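Thioredoxin-like protein (Bacteroides caccae ATCC 43185, PDB 4YOD) is of unknown specific function but carries a thioredoxin-like domain and probably acts as a thiol-disulfide oxidoreductase. Local coordinates at residues Phe180-Gly185 / Asp223-His228; Lys210-Ser215 / Glu235-Tyr240. One frame throughout, in Å; residues are numbered along the deposited sequence.

How the contacts relate
From the N terminus, the helical part of the chain comes first and both contacts fall in the thioredoxin-like part that follows. Segment 180-185 takes in the end of strand 176-181 and the loop after it; the chain then runs through helices 187-197 and 200-207 into 210-215, turns back as helix 222-228, where contact 1 closes its loop, and enters 235-240, where contact 2 closes the beta-alpha-beta unit. The segments alternate, so the two loops cross rather than nest. Contact 1 ties the loop after strand 176-181 to helix 222-228; contact 2 pairs strand 237-240 with strand 211-217. Their centres lie about 14 Å apart, Trp225 packs on Tyr240, and one water bonds to residues of both.

Contact 1. Residues Phe180-Gly185 / Asp223-His228; sequences FINNPG and DDWRKH
Pro184 sets its ring against the backbone of helix 222-228. Its CB lies 3.4 Å from Asp224 O, while CG rests near Trp225 N and meets Trp225 CB at 4.0 Å. Next to it, Gly185 lies over one face of the His228 imidazole, its CA 4.2 Å from the ring centroid in a CH-pi contact. The ring's rotation is fixed from within the helix: with His228 CG anti to the carbonyl carbon (chi1 -77°), its ND1 turns back to donate to Asp224 O at 2.8 Å, the acceptor almost in the ring plane.

The polar link is indirect. One water accepts from Asn182 ND2 and, at 2.9 Å, from Trp225 NE1, sitting in the plane of the indole at its edge. The Asn182 amide lies nearly coplanar with that ring, 15° off, and its buried OD1, 4.1 Å from Trp225 CD1, has no hydrogen-bonding partner in the model. ND2 also makes a weak bond back to Phe180 O.

Asn182 touches Cys189 of a thioredoxin-type CxxC pattern, so the loop probably borders the redox site. Helix 187-197 packs on Phe180, strand 211-217 meets Asn182 and Pro184 through Ser215 and Tyr217, and the Trp225 and Tyr217 rings meet almost parallel.

Contact 2. Residues Lys210-Ser215 / Glu235-Tyr240; sequences KLIVLS and EWINGY
Val213 and Trp236 run alongside each other, the valine pressed to one face of the indole. Val213 CG1, anti to its backbone N (chi1 179°), stands over the five-membered ring, 3.7 Å from its centroid, and comes closest at Trp236 CD2, 3.5 Å away. An alanine in place of Trp236 would probably open a gap beside Val213 and leave its CG1 without the aromatic face.

Leu214 and Ile237 lie on the face of the sheet opposite that of Ser215 and Asn238, and their side chains cross obliquely, Leu214 CD1 to Ile237 CG2 at 3.6 Å. Ile237 also sends CD1 against Ile212 CG2. Ser215 and Asn238 are the polar pair: with OG between its backbone N and carbonyl carbon (chi1 75°), Ser215 donates OG to Asn238 OD1 at 2.7 Å, in the amide plane and on a lone pair. The water that bridges Asn182 and Trp225 donates to that same OG and to Gly239 O.

The backbones form a parallel ladder: Ile237 N to Val213 O, Ser215 N to Ile237 O at 2.8 Å, and Gly239 N to Ser215 O. A second water links Val213 N to Glu235 O.

Strand 237-240 is outermost in the mixed sheet of the thioredoxin fold, with strand 176-181 on the far side of strand 211-217. Helix 200-207 packs Ile206 on Val213 and Trp236, while Tyr159 of strand 158-160 meets Leu214 and Ile237.

Contact 1. Residues Phe180-Gly185 / Asp223-His228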
loop_
_atom_site.group_PDB
_atom_site.type_symbol
_atom_site.label_atom_id
_atom_site.label_comp_id
_atom_site.label_asym_id
_atom_site.label_seq_id
_atom_site.Cartn_x
_atom_site.Cartn_y
_atom_site.Cartn_z
ATOM N N PHE A 180 6.024 7.753 11.287
ATOM C CA PHE A 180 7.003 6.696 11.025
ATOM C C PHE A 180 6.853 5.556 12.049
ATOM O O PHE A 180 7.335 5.656 13.178
ATOM C CB PHE A 180 8.422 7.320 11.043
ATOM C CG PHE A 180 9.657 6.446 10.961
ATOM C CD1 PHE A 180 9.574 5.118 10.555
ATOM C CD2 PHE A 180 10.915 6.971 11.227
ATOM C CE1 PHE A 180 10.720 4.319 10.474
ATOM C CE2 PHE A 180 12.060 6.173 11.135
ATOM C CZ PHE A 180 11.954 4.855 10.753
ATOM N N ILE A 181 6.229 4.463 11.623
ATOM C CA ILE A 181 6.031 3.280 12.466
ATOM C C ILE A 181 7.331 2.470 12.394
ATOM O O ILE A 181 7.729 2.057 11.305
ATOM C CB ILE A 181 4.773 2.485 12.035
ATOM C CG1 ILE A 181 3.529 3.427 11.979
ATOM C CG2 ILE A 181 4.565 1.263 12.952
ATOM C CD1 ILE A 181 2.155 2.825 11.569
ATOM N N ASN A 182 7.987 2.277 13.543
ATOM C CA ASN A 182 9.316 1.662 13.633
ATOM C C ASN A 182 9.434 0.505 14.637
ATOM O O ASN A 182 8.532 0.260 15.433
ATOM C CB ASN A 182 10.341 2.749 14.023
ATOM C CG ASN A 182 10.118 3.324 15.407
ATOM O OD1 ASN A 182 10.557 2.767 16.420
ATOM N ND2 ASN A 182 9.422 4.446 15.485
ATOM N N ASN A 183 10.581 -0.191 14.569
ATOM C CA ASN A 183 11.023 -1.290 15.438
ATOM C C ASN A 183 12.503 -1.081 15.792
ATOM O O ASN A 183 13.279 -0.694 14.913
ATOM C CB ASN A 183 10.821 -2.657 14.767
ATOM C CG ASN A 183 9.528 -3.358 15.121
ATOM O OD1 ASN A 183 8.543 -2.752 15.568
ATOM N ND2 ASN A 183 9.499 -4.664 14.922
ATOM N N PRO A 184 12.928 -1.314 17.052
ATOM C CA PRO A 184 14.352 -1.134 17.383
ATOM C C PRO A 184 15.207 -2.296 16.873
ATOM O O PRO A 184 14.706 -3.415 16.712
ATOM C CB PRO A 184 14.364 -1.052 18.916
ATOM C CG PRO A 184 12.946 -1.263 19.367
ATOM C CD PRO A 184 12.167 -1.795 18.220
ATOM N N GLY A 185 16.472 -2.001 16.575
ATOM C CA GLY A 185 17.444 -2.978 16.084
ATOM C C GLY A 185 17.349 -3.295 14.602
ATOM O O GLY A 185 18.365 -3.615 13.976
ATOM N N ASP A 223 12.303 -1.899 26.423
ATOM C CA ASP A 223 13.699 -1.725 26.827
ATOM C C ASP A 223 14.597 -1.496 25.602
ATOM O O ASP A 223 15.378 -0.541 25.598
ATOM C CB ASP A 223 14.189 -2.929 27.654
ATOM C CG ASP A 223 13.597 -3.045 29.053
ATOM O OD1 ASP A 223 13.008 -2.048 29.541
ATOM O OD2 ASP A 223 13.758 -4.120 29.680
ATOM N N ASP A 224 14.441 -2.334 24.546
ATOM C CA ASP A 224 15.200 -2.253 23.290
ATOM C C ASP A 224 14.959 -0.913 22.576
ATOM O O ASP A 224 15.855 -0.416 21.886
ATOM C CB ASP A 224 14.844 -3.424 22.359
ATOM C CG ASP A 224 15.263 -4.779 22.891
ATOM O OD1 ASP A 224 16.478 -5.085 22.847
ATOM O OD2 ASP A 224 14.379 -5.540 23.342
ATOM N N TRP A 225 13.756 -0.328 22.767
ATOM C CA TRP A 225 13.376 0.972 22.223
ATOM C C TRP A 225 14.159 2.093 22.913
ATOM O O TRP A 225 14.701 2.958 22.224
ATOM C CB TRP A 225 11.865 1.195 22.370
ATOM C CG TRP A 225 11.389 2.498 21.800
ATOM C CD1 TRP A 225 11.170 2.789 20.487
ATOM C CD2 TRP A 225 11.130 3.703 22.529
ATOM N NE1 TRP A 225 10.754 4.092 20.354
ATOM C CE2 TRP A 225 10.709 4.676 21.593
ATOM C CE3 TRP A 225 11.190 4.052 23.888
ATOM C CZ2 TRP A 225 10.354 5.973 21.971
ATOM C CZ3 TRP A 225 10.841 5.340 24.262
ATOM C CH2 TRP A 225 10.416 6.280 23.312
ATOM N N ARG A 226 14.242 2.055 24.266
ATOM C CA ARG A 226 14.950 3.046 25.084
ATOM C C ARG A 226 16.451 3.092 24.783
ATOM O O ARG A 226 17.039 4.170 24.872
ATOM C CB ARG A 226 14.730 2.794 26.582
ATOM C CG ARG A 226 13.328 3.151 27.051
ATOM C CD ARG A 226 13.222 3.244 28.559
ATOM N NE ARG A 226 11.825 3.317 28.993
ATOM C CZ ARG A 226 11.150 4.448 29.179
ATOM N NH1 ARG A 226 11.733 5.622 28.974
ATOM N NH2 ARG A 226 9.880 4.412 29.563
ATOM N N LYS A 227 17.067 1.950 24.420
ATOM C CA LYS A 227 18.501 1.928 24.124
ATOM C C LYS A 227 18.797 2.338 22.664
ATOM O O LYS A 227 19.919 2.755 22.377
ATOM C CB LYS A 227 19.152 0.573 24.479
ATOM C CG LYS A 227 18.818 -0.611 23.575
ATOM C CD LYS A 227 19.580 -1.859 24.026
ATOM C CE LYS A 227 20.552 -2.367 22.986
ATOM N NZ LYS A 227 21.403 -3.466 23.520
ATOM N N HIS A 228 17.810 2.241 21.759
ATOM C CA HIS A 228 17.999 2.620 20.355
ATOM C C HIS A 228 17.413 4.010 20.046
ATOM O O HIS A 228 17.465 4.453 18.898
ATOM C CB HIS A 228 17.393 1.562 19.424
ATOM C CG HIS A 228 18.244 0.344 19.297
ATOM N ND1 HIS A 228 18.075 -0.744 20.133
ATOM C CD2 HIS A 228 19.273 0.093 18.454
ATOM C CE1 HIS A 228 18.994 -1.624 19.766
ATOM N NE2 HIS A 228 19.740 -1.163 18.761
HETATM O O HOH W 1 9.618 5.791 18.329
#

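Contact 2. Residues Lys210-Ser215 / Glu235-Tyr240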
loop_
_atom_site.group_PDB
_atom_site.type_symbol
_atom_site.label_atom_id
_atom_site.label_comp_id
_atom_site.label_asym_id
_atom_site.label_seq_id
_atom_site.Cartn_x
_atom_site.Cartn_y
_atom_site.Cartn_z
ATOM N N LYS A 210 6.726 23.627 9.547
ATOM C CA LYS A 210 5.714 23.240 8.561
ATOM C C LYS A 210 5.486 21.727 8.583
ATOM O O LYS A 210 4.447 21.262 8.120
ATOM C CB LYS A 210 6.126 23.690 7.141
ATOM C CG LYS A 210 6.275 25.194 6.963
ATOM C CD LYS A 210 4.995 25.877 6.499
ATOM C CE LYS A 210 5.156 27.376 6.362
ATOM N NZ LYS A 210 5.984 27.752 5.183
ATOM N N LEU A 211 6.462 20.961 9.104
ATOM C CA LEU A 211 6.405 19.499 9.152
ATOM C C LEU A 211 6.791 18.959 10.524
ATOM O O LEU A 211 7.789 19.388 11.102
ATOM C CB LEU A 211 7.359 18.922 8.076
ATOM C CG LEU A 211 7.705 17.413 8.097
ATOM C CD1 LEU A 211 6.591 16.595 7.539
ATOM C CD2 LEU A 211 8.934 17.131 7.222
ATOM N N ILE A 212 6.013 18.005 11.025
ATOM C CA ILE A 212 6.322 17.293 12.257
ATOM C C ILE A 212 6.600 15.838 11.876
ATOM O O ILE A 212 5.865 15.257 11.069
ATOM C CB ILE A 212 5.202 17.438 13.339
ATOM C CG1 ILE A 212 5.257 18.849 14.012
ATOM C CG2 ILE A 212 5.289 16.322 14.405
ATOM C CD1 ILE A 212 3.967 19.228 14.807
ATOM N N VAL A 213 7.673 15.265 12.435
ATOM C CA VAL A 213 7.971 13.852 12.239
ATOM C C VAL A 213 7.645 13.146 13.578
ATOM O O VAL A 213 8.251 13.444 14.612
ATOM C CB VAL A 213 9.406 13.565 11.733
ATOM C CG1 VAL A 213 9.624 12.059 11.572
ATOM C CG2 VAL A 213 9.676 14.277 10.405
ATOM N N LEU A 214 6.653 12.263 13.551
ATOM C CA LEU A 214 6.231 11.479 14.697
ATOM C C LEU A 214 6.632 10.025 14.485
ATOM O O LEU A 214 6.099 9.359 13.593
ATOM C CB LEU A 214 4.700 11.600 14.914
ATOM C CG LEU A 214 4.100 10.805 16.083
ATOM C CD1 LEU A 214 4.562 11.363 17.434
ATOM C CD2 LEU A 214 2.591 10.827 16.045
ATOM N N SER A 215 7.568 9.525 15.294
ATOM C CA SER A 215 7.955 8.120 15.177
ATOM C C SER A 215 7.198 7.360 16.247
ATOM O O SER A 215 7.110 7.842 17.379
ATOM C CB SER A 215 9.463 7.939 15.307
ATOM O OG SER A 215 9.865 8.077 16.658
ATOM N N GLU A 235 14.964 16.391 16.928
ATOM C CA GLU A 235 14.032 17.262 16.204
ATOM C C GLU A 235 12.700 16.553 15.915
ATOM O O GLU A 235 11.710 17.217 15.610
ATOM C CB GLU A 235 14.674 17.772 14.899
ATOM C CG GLU A 235 15.887 18.676 15.119
ATOM C CD GLU A 235 17.203 18.027 15.525
ATOM O OE1 GLU A 235 17.429 16.845 15.176
ATOM O OE2 GLU A 235 18.021 18.714 16.182
ATOM N N TRP A 236 12.663 15.213 16.028
ATOM C CA TRP A 236 11.428 14.451 15.829
ATOM C C TRP A 236 10.768 14.180 17.161
ATOM O O TRP A 236 11.428 14.234 18.201
ATOM C CB TRP A 236 11.681 13.102 15.124
ATOM C CG TRP A 236 12.380 13.122 13.794
ATOM C CD1 TRP A 236 12.818 14.210 13.096
ATOM C CD2 TRP A 236 12.792 11.976 13.049
ATOM N NE1 TRP A 236 13.449 13.811 11.946
ATOM C CE2 TRP A 236 13.447 12.443 11.887
ATOM C CE3 TRP A 236 12.623 10.588 13.224
ATOM C CZ2 TRP A 236 13.974 11.577 10.926
ATOM C CZ3 TRP A 236 13.128 9.730 12.261
ATOM C CH2 TRP A 236 13.798 10.224 11.130
ATOM N N ILE A 237 9.467 13.867 17.128
ATOM C CA ILE A 237 8.709 13.458 18.301
ATOM C C ILE A 237 8.792 11.934 18.280
ATOM O O ILE A 237 8.320 11.313 17.335
ATOM C CB ILE A 237 7.269 14.040 18.295
ATOM C CG1 ILE A 237 7.323 15.587 18.184
ATOM C CG2 ILE A 237 6.469 13.577 19.529
ATOM C CD1 ILE A 237 6.007 16.284 18.042
ATOM N N ASN A 238 9.494 11.345 19.258
ATOM C CA ASN A 238 9.732 9.901 19.296
ATOM C C ASN A 238 8.978 9.249 20.443
ATOM O O ASN A 238 9.340 9.430 21.613
ATOM C CB ASN A 238 11.239 9.636 19.392
ATOM C CG ASN A 238 12.005 10.269 18.253
ATOM O OD1 ASN A 238 11.741 10.004 17.077
ATOM N ND2 ASN A 238 12.928 11.169 18.570
ATOM N N GLY A 239 7.928 8.513 20.099
ATOM C CA GLY A 239 7.063 7.876 21.084
ATOM C C GLY A 239 6.822 6.387 20.954
ATOM O O GLY A 239 7.239 5.746 19.985
ATOM N N TYR A 240 6.144 5.828 21.970
ATOM C CA TYR A 240 5.767 4.423 21.985
ATOM C C TYR A 240 4.298 4.316 22.361
ATOM O O TYR A 240 3.716 5.281 22.853
ATOM C CB TYR A 240 6.678 3.584 22.910
ATOM C CG TYR A 240 6.588 3.908 24.388
ATOM C CD1 TYR A 240 7.440 4.844 24.969
ATOM C CD2 TYR A 240 5.703 3.226 25.219
ATOM C CE1 TYR A 240 7.382 5.128 26.336
ATOM C CE2 TYR A 240 5.632 3.503 26.586
ATOM C CZ TYR A 240 6.476 4.453 27.141
ATOM O OH TYR A 240 6.410 4.724 28.489
HETATM O O HOH W 2 9.183 17.012 14.351
HETATM O O HOH W 1 9.618 5.791 18.329
#